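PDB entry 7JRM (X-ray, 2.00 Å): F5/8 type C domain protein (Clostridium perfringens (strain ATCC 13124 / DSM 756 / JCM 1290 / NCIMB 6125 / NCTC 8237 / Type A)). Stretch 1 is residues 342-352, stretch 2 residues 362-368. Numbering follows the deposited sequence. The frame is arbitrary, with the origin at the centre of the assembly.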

# COMPACT_ATOMS: atom_id res chain seq x y z
N LEU A 342 -5.74 23.02 -26.47
CA LEU A 342 -5.42 23.35 -25.08
C LEU A 342 -5.56 22.16 -24.14
O LEU A 342 -5.17 22.27 -22.98
CB LEU A 342 -6.32 24.49 -24.60
CG LEU A 342 -5.75 25.90 -24.76
CD1 LEU A 342 -6.66 26.93 -24.11
CD2 LEU A 342 -4.34 25.97 -24.17
N GLU A 343 -6.10 21.04 -24.62
CA GLU A 343 -6.15 19.83 -23.80
C GLU A 343 -4.78 19.21 -23.58
O GLU A 343 -4.67 18.25 -22.81
CB GLU A 343 -7.09 18.80 -24.45
CG GLU A 343 -6.59 18.24 -25.77
CD GLU A 343 -6.90 19.15 -26.95
OE1 GLU A 343 -7.65 20.13 -26.76
OE2 GLU A 343 -6.39 18.88 -28.06
N ASN A 344 -3.74 19.73 -24.23
CA ASN A 344 -2.39 19.22 -24.06
C ASN A 344 -1.61 19.95 -22.97
O ASN A 344 -0.59 19.43 -22.50
CB ASN A 344 -1.61 19.32 -25.38
CG ASN A 344 -2.13 18.36 -26.43
OD1 ASN A 344 -1.91 17.15 -26.34
ND2 ASN A 344 -2.81 18.90 -27.44
N ALA A 345 -2.07 21.13 -22.55
CA ALA A 345 -1.40 21.91 -21.50
C ALA A 345 -1.86 21.39 -20.14
O ALA A 345 -2.69 21.99 -19.46
CB ALA A 345 -1.69 23.39 -21.67
N LYS A 346 -1.30 20.25 -19.75
CA LYS A 346 -1.70 19.60 -18.51
C LYS A 346 -1.30 20.39 -17.27
O LYS A 346 -1.89 20.19 -16.20
CB LYS A 346 -1.11 18.19 -18.43
CG LYS A 346 0.39 18.15 -18.20
CD LYS A 346 0.93 16.73 -18.29
CE LYS A 346 2.34 16.64 -17.73
NZ LYS A 346 3.05 15.42 -18.21
N ASN A 347 -0.32 21.29 -17.38
CA ASN A 347 0.15 22.08 -16.26
C ASN A 347 -0.48 23.47 -16.21
O ASN A 347 -0.04 24.31 -15.42
CB ASN A 347 1.67 22.21 -16.30
CG ASN A 347 2.37 20.88 -16.09
OD1 ASN A 347 2.17 20.21 -15.07
ND2 ASN A 347 3.19 20.48 -17.05
N LEU A 348 -1.50 23.72 -17.03
CA LEU A 348 -2.14 25.03 -17.04
C LEU A 348 -2.86 25.28 -15.73
O LEU A 348 -3.68 24.47 -15.29
CB LEU A 348 -3.12 25.13 -18.21
CG LEU A 348 -3.77 26.50 -18.44
CD1 LEU A 348 -2.71 27.55 -18.74
CD2 LEU A 348 -4.79 26.42 -19.56
N GLU A 349 -2.56 26.41 -15.09
CA GLU A 349 -3.16 26.79 -13.82
C GLU A 349 -4.09 27.98 -13.92
O GLU A 349 -5.03 28.08 -13.12
CB GLU A 349 -2.07 27.09 -12.78
CG GLU A 349 -1.04 25.98 -12.62
CD GLU A 349 0.24 26.47 -11.96
OE1 GLU A 349 0.26 27.61 -11.47
OE2 GLU A 349 1.22 25.70 -11.94
N THR A 350 -3.86 28.89 -14.87
CA THR A 350 -4.67 30.09 -15.01
C THR A 350 -4.92 30.36 -16.48
O THR A 350 -3.98 30.37 -17.28
CB THR A 350 -3.98 31.30 -14.36
OG1 THR A 350 -3.94 31.12 -12.93
CG2 THR A 350 -4.74 32.58 -14.67
N LEU A 351 -6.19 30.58 -16.84
CA LEU A 351 -6.58 30.89 -18.21
C LEU A 351 -7.39 32.19 -18.19
O LEU A 351 -8.51 32.22 -17.67
CB LEU A 351 -7.39 29.75 -18.82
CG LEU A 351 -7.70 29.86 -20.32
CD1 LEU A 351 -6.48 30.33 -21.09
CD2 LEU A 351 -8.21 28.54 -20.86
N ASN A 352 -6.81 33.25 -18.75
CA ASN A 352 -7.46 34.56 -18.82
C ASN A 352 -8.00 34.73 -20.24
O ASN A 352 -7.27 35.12 -21.15
CB ASN A 352 -6.49 35.67 -18.45
CG ASN A 352 -6.00 35.56 -17.02
OD1 ASN A 352 -6.77 35.28 -16.11
ND2 ASN A 352 -4.71 35.80 -16.82
N ARG A 362 -15.20 22.46 -23.11
CA ARG A 362 -14.89 21.04 -22.95
C ARG A 362 -13.44 20.67 -23.22
O ARG A 362 -12.97 19.70 -22.60
CB ARG A 362 -15.84 20.21 -23.83
CG ARG A 362 -17.24 20.08 -23.26
CD ARG A 362 -18.16 19.33 -24.20
NE ARG A 362 -18.34 20.04 -25.47
CZ ARG A 362 -18.94 19.52 -26.53
NH1 ARG A 362 -19.06 20.24 -27.64
NH2 ARG A 362 -19.43 18.29 -26.49
N PRO A 363 -12.69 21.33 -24.11
CA PRO A 363 -11.26 21.01 -24.23
C PRO A 363 -10.47 21.20 -22.94
O PRO A 363 -9.38 20.63 -22.82
CB PRO A 363 -10.77 21.97 -25.32
CG PRO A 363 -11.96 22.16 -26.18
CD PRO A 363 -13.14 22.18 -25.24
N LEU A 364 -10.98 21.97 -21.98
CA LEU A 364 -10.32 22.17 -20.70
C LEU A 364 -10.84 21.23 -19.61
O LEU A 364 -10.52 21.43 -18.44
CB LEU A 364 -10.47 23.62 -20.24
CG LEU A 364 -10.43 24.71 -21.31
CD1 LEU A 364 -10.93 26.03 -20.74
CD2 LEU A 364 -9.02 24.87 -21.87
N SER A 365 -11.62 20.22 -19.98
CA SER A 365 -12.29 19.39 -18.98
C SER A 365 -11.30 18.59 -18.15
O SER A 365 -11.49 18.42 -16.94
CB SER A 365 -13.30 18.47 -19.66
OG SER A 365 -12.65 17.51 -20.47
N LYS A 366 -10.25 18.07 -18.78
CA LYS A 366 -9.30 17.19 -18.11
C LYS A 366 -8.07 17.93 -17.58
O LYS A 366 -7.09 17.28 -17.20
CB LYS A 366 -8.86 16.07 -19.06
CG LYS A 366 -9.99 15.15 -19.49
CD LYS A 366 -9.60 14.31 -20.69
N LEU A 367 -8.10 19.26 -17.54
CA LEU A 367 -7.01 20.03 -16.97
C LEU A 367 -7.16 20.03 -15.45
O LEU A 367 -8.05 20.69 -14.91
CB LEU A 367 -7.00 21.45 -17.52
CG LEU A 367 -6.98 21.58 -19.05
CD1 LEU A 367 -6.88 23.04 -19.46
CD2 LEU A 367 -5.84 20.78 -19.65
N LYS A 368 -6.29 19.29 -14.76
CA LYS A 368 -6.44 19.07 -13.33
C LYS A 368 -5.95 20.24 -12.48
O LYS A 368 -6.26 20.28 -11.29
CB LYS A 368 -5.68 17.80 -12.92
CG LYS A 368 -6.11 16.55 -13.66
CD LYS A 368 -5.03 15.48 -13.61
CE LYS A 368 -5.36 14.32 -14.54
NZ LYS A 368 -6.08 14.78 -15.76
O HOH W 1 -3.98 18.26 -15.81

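What brings the two stretches together, given that no direct hydrogen bond links them? The answer is mainly apolar packing, with 360 Å² buried in total, and three residues of the second stretch supply most of its side: L367 with 88 Å², L364 with 51 Å² and P363 with 46 Å². The backbones approach at two places, where the CA atoms of E343 and P363 lie 5.3 Å apart and those of K346 and L367 lie 5.5 Å apart. Where the backbones approach, neither runs as a strand. The first opens with a 3-10 segment, L342 to N344, and continues into a type I turn from A345 to L348; the second runs from a short 3-10 segment into a type I turn from L364 to L367.

How does L367 come to cover more surface than any other residue? Its CA-to-CB bond points sideways, but with chi1 in m and chi2 in t the end of the side chain comes nearer to the first stretch. There L367 CD2 meets backbone oxygens, 3.7 Å from L342 O and 3.4 Å from A345 O. These are van der Waals contacts, since a methyl group offers no polar hydrogen. Both oxygens also accept backbone hydrogen bonds within their own stretch: A345 N reaches L342 O at 3.3 Å, a weak bond, and L348 N reaches A345 O at 3.2 Å, closing the turn. The methyl therefore packs against backbone whose oxygens already have partners. The other methyl, L367 CD1, lies 4.0 Å from L348 CD2, an apolar contact between two leucines.

What does L364 add at the opposite end of its turn? Its CA-to-CB bond also points sideways while the side-chain end comes nearer, and its methyls reach two leucines of the first stretch. At the closest approaches, L364 CD2 lies 3.9 Å from L342 CD1, and L364 CD1 lies 3.7 Å from L351 CD2, which belongs to the strand that ends the first stretch. L342 and L351 both direct their CA-to-CB bonds toward the second stretch, and all three leucines are buried, so the pairing keeps hydrocarbon away from solvent.

Why does P363 pack beside an exposed glutamate? The contact uses the aliphatic part of E343 as well as its end: E343 CB lies 3.4 Å from P363 O, and E343 OE1 lies 3.9 Å from P363 CB. Proline carries no charge to pair with the carboxylate, so this is contact by shape, and E343 OE1 finds its hydrogen bond with a residue just outside the stretches.

Is there any polar link between the stretches? One water supplies it, donating to K346 O at 2.9 Å and accepting from K368 N at 2.7 Å. K346 turns its CA-to-CB bond away from the second stretch, leaving its backbone to take part, and the bridge joins the two stretches through main-chain atoms close to where K346 and L367 approach.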